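Local coordinates for putative uncharacterized protein (Mycobacterium avium, PDB 2Z6V) that is of unknown function but probably transfers sulfuryl groups, as a member of the sulfotransferase family, at residues M249-H252 and S253-E257; M312-H315 and V316-L320; Q89-A92 and Y93-H97; K231-L234 and Q235-S239. All blocks are in the same frame, centred on the assembly; numbering follows the deposited sequence.

Interaction 1: M249-H252 and S253-E257. With PLM (palmitic acid), chain C.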
loop_
_atom_site.group_PDB
_atom_site.type_symbol
_atom_site.label_atom_id
_atom_site.label_comp_id
_atom_site.label_asym_id
_atom_site.label_seq_id
_atom_site.Cartn_x
_atom_site.Cartn_y
_atom_site.Cartn_z
ATOM N N MET A 249 -2.826 1.606 3.915
ATOM C CA MET A 249 -1.733 2.128 3.103
ATOM C C MET A 249 -1.009 3.165 3.939
ATOM O O MET A 249 -1.568 4.208 4.268
ATOM C CB MET A 249 -2.213 2.781 1.807
ATOM C CG MET A 249 -1.045 3.312 0.986
ATOM S SD MET A 249 -1.450 3.984 -0.631
ATOM C CE MET A 249 -1.558 5.740 -0.281
ATOM N N PRO A 250 0.249 2.882 4.310
ATOM C CA PRO A 250 1.036 3.817 5.120
ATOM C C PRO A 250 1.045 5.258 4.616
ATOM O O PRO A 250 0.717 6.174 5.370
ATOM C CB PRO A 250 2.428 3.182 5.123
ATOM C CG PRO A 250 2.117 1.713 5.124
ATOM C CD PRO A 250 0.965 1.603 4.129
ATOM N N SER A 251 1.396 5.465 3.347
ATOM C CA SER A 251 1.457 6.822 2.798
ATOM C C SER A 251 0.128 7.577 2.750
ATOM O O SER A 251 0.073 8.693 2.237
ATOM C CB SER A 251 2.122 6.837 1.409
ATOM O OG SER A 251 1.486 5.947 0.511
ATOM N N HIS A 252 -0.939 6.979 3.272
ATOM C CA HIS A 252 -2.217 7.683 3.332
ATOM C C HIS A 252 -1.932 8.849 4.286
ATOM O O HIS A 252 -2.539 9.913 4.202
ATOM C CB HIS A 252 -3.321 6.809 3.938
ATOM C CG HIS A 252 -4.108 6.025 2.936
ATOM N ND1 HIS A 252 -4.588 6.576 1.768
ATOM C CD2 HIS A 252 -4.568 4.750 2.967
ATOM C CE1 HIS A 252 -5.311 5.675 1.124
ATOM N NE2 HIS A 252 -5.317 4.559 1.831
ATOM N N SER A 253 -0.991 8.624 5.198
ATOM C CA SER A 253 -0.589 9.634 6.170
ATOM C C SER A 253 0.000 10.843 5.446
ATOM O O SER A 253 -0.292 11.986 5.775
ATOM C CB SER A 253 0.455 9.046 7.123
ATOM O OG SER A 253 1.521 8.455 6.398
ATOM N N VAL A 254 0.844 10.575 4.460
ATOM C CA VAL A 254 1.464 11.632 3.686
ATOM C C VAL A 254 0.387 12.398 2.926
ATOM O O VAL A 254 0.321 13.627 2.985
ATOM C CB VAL A 254 2.473 11.041 2.683
ATOM C CG1 VAL A 254 3.089 12.141 1.849
ATOM C CG2 VAL A 254 3.549 10.258 3.437
ATOM N N HIS A 255 -0.470 11.663 2.229
ATOM C CA HIS A 255 -1.538 12.260 1.438
ATOM C C HIS A 255 -2.843 12.425 2.218
ATOM O O HIS A 255 -3.920 12.483 1.618
ATOM C CB HIS A 255 -1.803 11.387 0.204
ATOM C CG HIS A 255 -0.559 10.950 -0.506
ATOM N ND1 HIS A 255 0.384 11.840 -0.970
ATOM C CD2 HIS A 255 -0.097 9.716 -0.816
ATOM C CE1 HIS A 255 1.376 11.173 -1.534
ATOM N NE2 HIS A 255 1.108 9.882 -1.453
ATOM N N ILE A 256 -2.759 12.526 3.543
ATOM C CA ILE A 256 -3.971 12.631 4.356
ATOM C C ILE A 256 -4.930 13.761 3.980
ATOM O O ILE A 256 -6.144 13.637 4.169
ATOM C CB ILE A 256 -3.633 12.715 5.862
ATOM C CG1 ILE A 256 -4.917 12.535 6.679
ATOM C CG2 ILE A 256 -2.930 14.024 6.172
ATOM C CD1 ILE A 256 -4.679 12.133 8.115
ATOM N N GLU A 257 -4.401 14.851 3.433
ATOM C CA GLU A 257 -5.252 15.963 3.030
ATOM C C GLU A 257 -6.165 15.615 1.846
ATOM O O GLU A 257 -7.342 15.979 1.837
ATOM C CB GLU A 257 -4.408 17.194 2.692
ATOM C CG GLU A 257 -3.756 17.880 3.899
ATOM C CD GLU A 257 -4.697 18.012 5.101
ATOM O OE1 GLU A 257 -5.928 18.078 4.893
ATOM O OE2 GLU A 257 -4.203 18.060 6.251
HETATM C C1 PLM C . 9.497 3.733 -2.130
HETATM O O1 PLM C . 10.288 4.699 -2.184
HETATM O O2 PLM C . 8.930 3.194 -3.105
HETATM C C2 PLM C . 9.188 3.147 -0.750
HETATM C C3 PLM C . 8.815 4.245 0.247
HETATM C C4 PLM C . 8.372 3.681 1.599
HETATM C C5 PLM C . 7.131 2.794 1.464
HETATM C C6 PLM C . 7.488 1.383 0.993
HETATM C C7 PLM C . 6.227 0.631 0.567
HETATM C C8 PLM C . 5.708 1.161 -0.771
HETATM C C9 PLM C . 4.181 1.232 -0.753
HETATM C CA PLM C . 3.564 -0.098 -0.316
HETATM C CB PLM C . 2.127 0.091 0.178
HETATM C CC PLM C . 2.095 1.128 1.302
HETATM C CD PLM C . 2.141 2.549 0.735
HETATM C CE PLM C . 2.627 3.571 1.765
HETATM C CF PLM C . 4.082 3.287 2.142
HETATM C CG PLM C . 4.654 4.369 3.058
HETATM O O HOH W 1 1.848 6.979 -2.019
#

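Interaction 2: M312-H315 and V316-L320. With PLM (palmitic acid), chain C.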
loop_
_atom_site.group_PDB
_atom_site.type_symbol
_atom_site.label_atom_id
_atom_site.label_comp_id
_atom_site.label_asym_id
_atom_site.label_seq_id
_atom_site.Cartn_x
_atom_site.Cartn_y
_atom_site.Cartn_z
ATOM N N MET A 312 10.243 9.413 5.843
ATOM C CA MET A 312 9.613 9.229 7.139
ATOM C C MET A 312 9.107 10.550 7.706
ATOM O O MET A 312 8.042 10.588 8.318
ATOM C CB MET A 312 10.583 8.571 8.127
ATOM C CG MET A 312 10.810 7.094 7.849
ATOM S SD MET A 312 9.254 6.181 7.811
ATOM C CE MET A 312 9.493 4.969 9.104
ATOM N N ARG A 313 9.856 11.631 7.502
ATOM C CA ARG A 313 9.435 12.931 8.010
ATOM C C ARG A 313 8.017 13.266 7.529
ATOM O O ARG A 313 7.180 13.719 8.312
ATOM C CB ARG A 313 10.415 14.023 7.576
ATOM C CG ARG A 313 10.023 15.412 8.051
ATOM C CD ARG A 313 11.201 16.375 8.028
ATOM N NE ARG A 313 11.857 16.459 6.724
ATOM C CZ ARG A 313 11.269 16.888 5.608
ATOM N NH1 ARG A 313 9.998 17.274 5.626
ATOM N NH2 ARG A 313 11.954 16.943 4.471
ATOM N N TYR A 314 7.744 13.038 6.247
ATOM C CA TYR A 314 6.420 13.302 5.704
ATOM C C TYR A 314 5.384 12.365 6.312
ATOM O O TYR A 314 4.232 12.751 6.514
ATOM C CB TYR A 314 6.407 13.120 4.189
ATOM C CG TYR A 314 7.050 14.240 3.411
ATOM C CD1 TYR A 314 8.431 14.407 3.394
ATOM C CD2 TYR A 314 6.275 15.103 2.647
ATOM C CE1 TYR A 314 9.021 15.403 2.625
ATOM C CE2 TYR A 314 6.848 16.096 1.880
ATOM C CZ TYR A 314 8.219 16.243 1.865
ATOM O OH TYR A 314 8.777 17.209 1.056
ATOM N N HIS A 315 5.787 11.133 6.602
ATOM C CA HIS A 315 4.857 10.172 7.172
ATOM C C HIS A 315 4.377 10.518 8.572
ATOM O O HIS A 315 3.328 10.039 8.987
ATOM C CB HIS A 315 5.454 8.762 7.171
ATOM C CG HIS A 315 5.402 8.086 5.836
ATOM N ND1 HIS A 315 6.242 8.423 4.795
ATOM C CD2 HIS A 315 4.599 7.102 5.368
ATOM C CE1 HIS A 315 5.961 7.674 3.745
ATOM N NE2 HIS A 315 4.968 6.865 4.065
ATOM N N VAL A 316 5.134 11.333 9.306
ATOM C CA VAL A 316 4.710 11.714 10.652
ATOM C C VAL A 316 4.156 13.135 10.719
ATOM O O VAL A 316 3.144 13.375 11.377
ATOM C CB VAL A 316 5.853 11.573 11.707
ATOM C CG1 VAL A 316 6.263 10.116 11.832
ATOM C CG2 VAL A 316 7.038 12.454 11.338
ATOM N N ASP A 317 4.793 14.074 10.025
ATOM C CA ASP A 317 4.323 15.456 10.054
ATOM C C ASP A 317 3.024 15.701 9.292
ATOM O O ASP A 317 2.172 16.461 9.764
ATOM C CB ASP A 317 5.407 16.417 9.549
ATOM C CG ASP A 317 6.677 16.370 10.396
ATOM O OD1 ASP A 317 6.598 16.057 11.610
ATOM O OD2 ASP A 317 7.758 16.661 9.842
ATOM N N ARG A 318 2.855 15.084 8.123
ATOM C CA ARG A 318 1.619 15.293 7.376
ATOM C C ARG A 318 0.426 14.972 8.267
ATOM O O ARG A 318 -0.477 15.796 8.426
ATOM C CB ARG A 318 1.573 14.432 6.114
ATOM C CG ARG A 318 2.387 14.980 4.953
ATOM C CD ARG A 318 1.912 16.369 4.578
ATOM N NE ARG A 318 2.686 16.944 3.485
ATOM C CZ ARG A 318 2.672 16.494 2.235
ATOM N NH1 ARG A 318 1.916 15.452 1.904
ATOM N NH2 ARG A 318 3.420 17.087 1.311
ATOM N N PRO A 319 0.403 13.768 8.870
ATOM C CA PRO A 319 -0.732 13.439 9.736
ATOM C C PRO A 319 -0.728 14.227 11.049
ATOM O O PRO A 319 -1.787 14.499 11.603
ATOM C CB PRO A 319 -0.592 11.929 9.933
ATOM C CG PRO A 319 0.870 11.711 9.824
ATOM C CD PRO A 319 1.262 12.588 8.668
ATOM N N LEU A 320 0.446 14.601 11.554
ATOM C CA LEU A 320 0.480 15.379 12.793
ATOM C C LEU A 320 -0.234 16.723 12.606
ATOM O O LEU A 320 -1.000 17.154 13.474
ATOM C CB LEU A 320 1.921 15.605 13.265
ATOM C CG LEU A 320 2.452 14.455 14.132
ATOM C CD1 LEU A 320 3.968 14.527 14.256
ATOM C CD2 LEU A 320 1.785 14.500 15.496
HETATM C C1 PLM C . 9.497 3.733 -2.130
HETATM O O1 PLM C . 10.288 4.699 -2.184
HETATM O O2 PLM C . 8.930 3.194 -3.105
HETATM C C2 PLM C . 9.188 3.147 -0.750
HETATM C C3 PLM C . 8.815 4.245 0.247
HETATM C C4 PLM C . 8.372 3.681 1.599
HETATM C C5 PLM C . 7.131 2.794 1.464
HETATM C C6 PLM C . 7.488 1.383 0.993
HETATM C C7 PLM C . 6.227 0.631 0.567
HETATM C C8 PLM C . 5.708 1.161 -0.771
HETATM C C9 PLM C . 4.181 1.232 -0.753
HETATM C CA PLM C . 3.564 -0.098 -0.316
HETATM C CB PLM C . 2.127 0.091 0.178
HETATM C CC PLM C . 2.095 1.128 1.302
HETATM C CD PLM C . 2.141 2.549 0.735
HETATM C CE PLM C . 2.627 3.571 1.765
HETATM C CF PLM C . 4.082 3.287 2.142
HETATM C CG PLM C . 4.654 4.369 3.058
#

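Interaction 3: Q89-A92 and Y93-H97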
loop_
_atom_site.group_PDB
_atom_site.type_symbol
_atom_site.label_atom_id
_atom_site.label_comp_id
_atom_site.label_asym_id
_atom_site.label_seq_id
_atom_site.Cartn_x
_atom_site.Cartn_y
_atom_site.Cartn_z
ATOM N N GLN A 89 -9.443 -0.946 -17.880
ATOM C CA GLN A 89 -10.501 -1.914 -17.619
ATOM C C GLN A 89 -11.582 -1.366 -16.688
ATOM O O GLN A 89 -12.770 -1.598 -16.905
ATOM C CB GLN A 89 -9.904 -3.200 -17.035
ATOM C CG GLN A 89 -9.014 -3.952 -18.004
ATOM C CD GLN A 89 -8.609 -5.324 -17.495
ATOM O OE1 GLN A 89 -9.455 -6.154 -17.171
ATOM N NE2 GLN A 89 -7.306 -5.570 -17.431
ATOM N N VAL A 90 -11.169 -0.630 -15.660
ATOM C CA VAL A 90 -12.124 -0.069 -14.711
ATOM C C VAL A 90 -12.965 1.035 -15.346
ATOM O O VAL A 90 -14.136 1.211 -15.005
ATOM C CB VAL A 90 -11.407 0.496 -13.457
ATOM C CG1 VAL A 90 -12.414 1.203 -12.545
ATOM C CG2 VAL A 90 -10.719 -0.637 -12.703
ATOM N N HIS A 91 -12.368 1.776 -16.275
ATOM C CA HIS A 91 -13.085 2.852 -16.937
ATOM C C HIS A 91 -14.148 2.312 -17.877
ATOM O O HIS A 91 -15.255 2.850 -17.949
ATOM C CB HIS A 91 -12.126 3.752 -17.710
ATOM C CG HIS A 91 -12.820 4.830 -18.479
ATOM N ND1 HIS A 91 -13.122 4.712 -19.820
ATOM C CD2 HIS A 91 -13.365 6.000 -18.071
ATOM C CE1 HIS A 91 -13.827 5.762 -20.202
ATOM N NE2 HIS A 91 -13.989 6.557 -19.160
ATOM N N ALA A 92 -13.815 1.249 -18.601
ATOM C CA ALA A 92 -14.769 0.654 -19.537
ATOM C C ALA A 92 -15.962 0.106 -18.762
ATOM O O ALA A 92 -17.114 0.245 -19.186
ATOM C CB ALA A 92 -14.103 -0.461 -20.342
ATOM N N TYR A 93 -15.678 -0.505 -17.613
ATOM C CA TYR A 93 -16.726 -1.075 -16.786
ATOM C C TYR A 93 -17.668 -0.000 -16.243
ATOM O O TYR A 93 -18.892 -0.131 -16.332
ATOM C CB TYR A 93 -16.123 -1.853 -15.616
ATOM C CG TYR A 93 -17.141 -2.709 -14.906
ATOM C CD1 TYR A 93 -17.578 -3.910 -15.469
ATOM C CD2 TYR A 93 -17.705 -2.298 -13.697
ATOM C CE1 TYR A 93 -18.551 -4.683 -14.846
ATOM C CE2 TYR A 93 -18.684 -3.063 -13.062
ATOM C CZ TYR A 93 -19.100 -4.256 -13.641
ATOM O OH TYR A 93 -20.050 -5.027 -13.016
ATOM N N ILE A 94 -17.099 1.057 -15.676
ATOM C CA ILE A 94 -17.924 2.126 -15.127
ATOM C C ILE A 94 -18.830 2.729 -16.196
ATOM O O ILE A 94 -20.005 3.001 -15.927
ATOM C CB ILE A 94 -17.064 3.226 -14.474
ATOM C CG1 ILE A 94 -16.380 2.659 -13.227
ATOM C CG2 ILE A 94 -17.933 4.406 -14.078
ATOM C CD1 ILE A 94 -15.476 3.643 -12.523
ATOM N N GLN A 95 -18.299 2.932 -17.403
ATOM C CA GLN A 95 -19.112 3.475 -18.480
ATOM C C GLN A 95 -20.324 2.568 -18.714
ATOM O O GLN A 95 -21.427 3.057 -18.932
ATOM C CB GLN A 95 -18.306 3.605 -19.773
ATOM C CG GLN A 95 -17.225 4.678 -19.746
ATOM C CD GLN A 95 -17.723 6.002 -19.172
ATOM O OE1 GLN A 95 -17.832 6.160 -17.951
ATOM N NE2 GLN A 95 -18.042 6.955 -20.050
ATOM N N ASP A 96 -20.129 1.253 -18.656
ATOM C CA ASP A 96 -21.240 0.316 -18.850
ATOM C C ASP A 96 -22.107 0.159 -17.603
ATOM O O ASP A 96 -23.179 -0.442 -17.674
ATOM C CB ASP A 96 -20.747 -1.084 -19.248
ATOM C CG ASP A 96 -20.175 -1.136 -20.650
ATOM O OD1 ASP A 96 -20.669 -0.401 -21.534
ATOM O OD2 ASP A 96 -19.241 -1.934 -20.873
ATOM N N HIS A 97 -21.651 0.682 -16.468
ATOM C CA HIS A 97 -22.408 0.562 -15.217
ATOM C C HIS A 97 -22.332 1.847 -14.381
ATOM O O HIS A 97 -21.811 1.847 -13.257
ATOM C CB HIS A 97 -21.871 -0.627 -14.413
ATOM C CG HIS A 97 -21.971 -1.936 -15.139
ATOM N ND1 HIS A 97 -23.148 -2.645 -15.239
ATOM C CD2 HIS A 97 -21.054 -2.629 -15.855
ATOM C CE1 HIS A 97 -22.955 -3.716 -15.987
ATOM N NE2 HIS A 97 -21.694 -3.729 -16.375
#

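Interaction 4: K231-L234 and Q235-S239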
loop_
_atom_site.group_PDB
_atom_site.type_symbol
_atom_site.label_atom_id
_atom_site.label_comp_id
_atom_site.label_asym_id
_atom_site.label_seq_id
_atom_site.Cartn_x
_atom_site.Cartn_y
_atom_site.Cartn_z
ATOM N N LYS A 231 -12.039 5.813 -4.889
ATOM C CA LYS A 231 -13.464 5.731 -4.563
ATOM C C LYS A 231 -14.260 5.019 -5.664
ATOM O O LYS A 231 -15.093 4.159 -5.378
ATOM C CB LYS A 231 -14.032 7.130 -4.310
ATOM C CG LYS A 231 -15.543 7.159 -4.104
ATOM C CD LYS A 231 -15.976 8.402 -3.330
ATOM C CE LYS A 231 -17.473 8.375 -3.048
ATOM N NZ LYS A 231 -17.843 9.135 -1.817
ATOM N N ARG A 232 -13.997 5.367 -6.920
ATOM C CA ARG A 232 -14.683 4.732 -8.047
ATOM C C ARG A 232 -14.351 3.236 -8.072
ATOM O O ARG A 232 -15.220 2.392 -8.300
ATOM C CB ARG A 232 -14.250 5.375 -9.371
ATOM C CG ARG A 232 -14.835 6.758 -9.631
ATOM C CD ARG A 232 -14.442 7.256 -11.010
ATOM N NE ARG A 232 -13.429 8.304 -10.931
ATOM C CZ ARG A 232 -12.258 8.257 -11.546
ATOM N NH1 ARG A 232 -11.943 7.210 -12.288
ATOM N NH2 ARG A 232 -11.402 9.255 -11.415
ATOM N N TYR A 233 -13.078 2.927 -7.833
ATOM C CA TYR A 233 -12.605 1.558 -7.802
ATOM C C TYR A 233 -13.401 0.805 -6.740
ATOM O O TYR A 233 -13.955 -0.263 -7.008
ATOM C CB TYR A 233 -11.129 1.533 -7.427
ATOM C CG TYR A 233 -10.350 0.352 -7.946
ATOM C CD1 TYR A 233 -9.586 0.464 -9.112
ATOM C CD2 TYR A 233 -10.319 -0.854 -7.249
ATOM C CE1 TYR A 233 -8.795 -0.596 -9.571
ATOM C CE2 TYR A 233 -9.532 -1.928 -7.693
ATOM C CZ TYR A 233 -8.769 -1.790 -8.855
ATOM O OH TYR A 233 -7.974 -2.821 -9.301
ATOM N N LEU A 234 -13.453 1.359 -5.533
ATOM C CA LEU A 234 -14.182 0.715 -4.449
ATOM C C LEU A 234 -15.672 0.591 -4.761
ATOM O O LEU A 234 -16.309 -0.390 -4.379
ATOM C CB LEU A 234 -13.968 1.477 -3.140
ATOM C CG LEU A 234 -12.505 1.492 -2.681
ATOM C CD1 LEU A 234 -12.380 2.307 -1.415
ATOM C CD2 LEU A 234 -12.027 0.069 -2.441
ATOM N N GLN A 235 -16.231 1.565 -5.472
ATOM C CA GLN A 235 -17.649 1.493 -5.816
ATOM C C GLN A 235 -17.920 0.345 -6.792
ATOM O O GLN A 235 -19.011 -0.225 -6.802
ATOM C CB GLN A 235 -18.128 2.827 -6.398
ATOM C CG GLN A 235 -18.206 3.936 -5.359
ATOM C CD GLN A 235 -18.437 5.287 -5.976
ATOM O OE1 GLN A 235 -17.649 5.742 -6.804
ATOM N NE2 GLN A 235 -19.521 5.945 -5.578
ATOM N N VAL A 236 -16.923 0.007 -7.606
ATOM C CA VAL A 236 -17.069 -1.092 -8.550
ATOM C C VAL A 236 -17.016 -2.430 -7.802
ATOM O O VAL A 236 -17.761 -3.363 -8.114
ATOM C CB VAL A 236 -15.954 -1.077 -9.623
ATOM C CG1 VAL A 236 -16.030 -2.349 -10.469
ATOM C CG2 VAL A 236 -16.089 0.163 -10.497
ATOM N N LEU A 237 -16.131 -2.526 -6.817
ATOM C CA LEU A 237 -16.019 -3.759 -6.054
ATOM C C LEU A 237 -17.242 -3.952 -5.148
ATOM O O LEU A 237 -17.679 -5.087 -4.931
ATOM C CB LEU A 237 -14.725 -3.757 -5.236
ATOM C CG LEU A 237 -13.410 -3.731 -6.035
ATOM C CD1 LEU A 237 -12.221 -3.601 -5.072
ATOM C CD2 LEU A 237 -13.270 -5.005 -6.874
ATOM N N GLN A 238 -17.797 -2.850 -4.634
ATOM C CA GLN A 238 -18.983 -2.898 -3.759
ATOM C C GLN A 238 -20.226 -3.370 -4.484
ATOM O O GLN A 238 -21.073 -4.042 -3.893
ATOM C CB GLN A 238 -19.367 -1.519 -3.222
ATOM C CG GLN A 238 -18.511 -0.921 -2.172
ATOM C CD GLN A 238 -19.109 0.381 -1.691
ATOM O OE1 GLN A 238 -19.605 1.173 -2.494
ATOM N NE2 GLN A 238 -19.070 0.612 -0.376
ATOM N N SER A 239 -20.345 -2.969 -5.749
ATOM C CA SER A 239 -21.521 -3.289 -6.540
ATOM C C SER A 239 -21.909 -4.759 -6.538
ATOM O O SER A 239 -23.087 -5.075 -6.672
ATOM C CB SER A 239 -21.373 -2.766 -7.984
ATOM O OG SER A 239 -20.541 -3.587 -8.782
#

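Interaction 1: M249-H252 and S253-E257
Ser251 and His255 are joined across the turn that follows strand 244-248, through the backbone and through a water. The amide of His255 gives Ser251 O an almost straight hydrogen bond, N to O 3.0 Å with an N-H...O angle of 172°. One water also joins Ser251 OG, 2.8 Å away, to His255 NE2, lying in the plane of the imidazole. A second polar group gathers at Ser253, whose hydroxyl sits close to both Pro250 O and Gly113 O, and so between this turn and strand 109-113.

Among the apolar contacts, Met249 runs out straight, CG anti to the backbone N (chi1 -180°), until a bend at chi3 turns CE over one face of the His252 ring, toward its rim. The same methyl stands at the edge of the His255 ring, CE to CD2 4.3 Å. His252 is pinned from elsewhere, by Tyr227 at ND1 and Asp191 at NE2.

The bound palmitic acid lies against the start of the turn: its atom CD is 3.3 Å from Met249 CG, and its terminal CG 3.3 Å from Pro250 CB. A short 3-10 segment thus leads into helix 256-262, with His255 at the N-cap position, a strand-loop-helix connection of the parallel alpha/beta core of sulfotransferases, here bordering a bound palmitic acid.

Interaction 2: M312-H315 and V316-L320
Arg318 lies alongside Tyr314, one turn earlier in the same helix, and can be followed outward atom by atom. Its CB and CG both rest on Tyr314 O, the carbonyl that accepts the backbone N-H of Arg318 at 3.2 Å between N and O. Two successive turns of the chain, chi1 -79° and chi2 -58°, set the arginine beside the tyrosine, pointing the same way. NE and CZ then approach the ring carbon CD2, CZ at 3.9 Å, and NH2 reaches the ring edge 3.6 Å from CE2. Ring and guanidinium planes stand 74° apart, with the tyrosine edge turned to one guanidinium face, so this is not a cation-pi stack. At the tip NH2 is held by Phe218 O, while Tyr314 OH goes to Asp219.

Close by, Arg313 O receives both Asp317 N, at 3.0 Å, and Val316 N. The charged ends of Arg313 and Asp317 stay apart, Arg313 NH1 to Asp317 OD2 being 4.8 Å. Pro319 has no N-H to give, and its ring sits against His315 O where the helix kinks; the chain end of the palmitic acid lies at the edge of the His315 ring.

Around this stretch of helix 301-326, Met312, Arg313, Val316 and Leu320 pack on helix 392-405, Met312 also meets helix 275-285, and Pro319 and Leu320 lie on Trp270 of strand 267-272.

Interaction 3: Q89-A92 and Y93-H97
His91, Ala92 and Tyr93 carry most of this contact, each in a different way. The imidazole of His91 takes Gln95 over one face: Gln95 CG lies 4.0 Å from the ring centroid, 28° off the normal, as a CH-pi contact. CG of His91 stands opposite the backbone N (chi1 177°), while Gln95 bends at chi2, and this brings its amide plane within 18° of the ring plane, the amide carbon CD 3.8 Å from His91 NE2.

Ala92 contributes chiefly its backbone, Ala92 O accepting Asp96 N at 3.2 Å. Tyr93 hands its N-H to Gln89 O, also at 3.2 Å, and its CB lies 3.6 Å from the same Gln89 O; the ring, by contrast, swings away toward Val236 of helix 224-238 and toward Ile144 and Pro146. One face of that ring receives CD2 of His97. On the buried side Val90 CG1 meets Ile94 CD1 at 3.9 Å.

Regular bonds from each N-H to the carbonyl four residues earlier are the hallmark of an alpha-helix, and the side chains pair at the same spacing. Here they mark the last turns of the long helix 70-96, with one flank polar and the other packed into the protein.

Interaction 4: K231-L234 and Q235-S239
Lys231 to Leu234 offer their carbonyls in turn to the amides of Gln235 to Gln238, the alpha-helical pattern, from Gln235 N to Lys231 O at 2.8 Å to Gln238 N to Leu234 O at 2.9 Å.

Gln235 is the residue most covered by the contact. With CG beside its own backbone N (chi1 -71°) and an extended chain beyond, it crosses the stem of Lys231. Its OE1 is 3.7 Å from Lys231 CG, and NE2 comes to 4.1 Å from Lys231 CE, so aliphatic carbons border the buried amide. NE2 is satisfied by Ala103 O. Tyr233 presents a ring edge to Leu237: CD1 of the leucine lies near the ring plane, 4.0 Å from CD2 of the tyrosine. The phenol oxygen bonds to Gln139 O. Beyond them Ser239 OG bonds to Val236 O at 2.9 Å, a side-chain bond to the carbonyl three residues earlier.

These faces of helix 224-238 serve different neighbours: Leu234 and Leu237 lie on Trp245 of strand 244-248, Tyr233 touches Pro143 and Val90, and Arg232 and Val236 press against Ile94 of helix 70-96.

How the interactions relate
The four contacts form two touching pairs. Interactions 1 and 2, centres 9 Å apart, meet where Val254 O comes 2.7 Å from Arg318 NH1, a probable hydrogen bond, and where Ser253 OG lies 3.5 Å from His315 CD2; both border the palmitic acid, which also bonds to Gln311. Interactions 3 and 4, centres 11 Å apart, interlock two helices, with Val90 CG2 3.7 Å from Tyr233 CE1 and Ile94 CG1 3.7 Å from Val236 CG2. The pairs are linked through helix 224-238: its far end holds interaction 4, about 20 Å between centres from interaction 1, while its Tyr227 reaches His252. Interaction 3 lies about 35 Å between centres from interaction 2, the longest separation in the set.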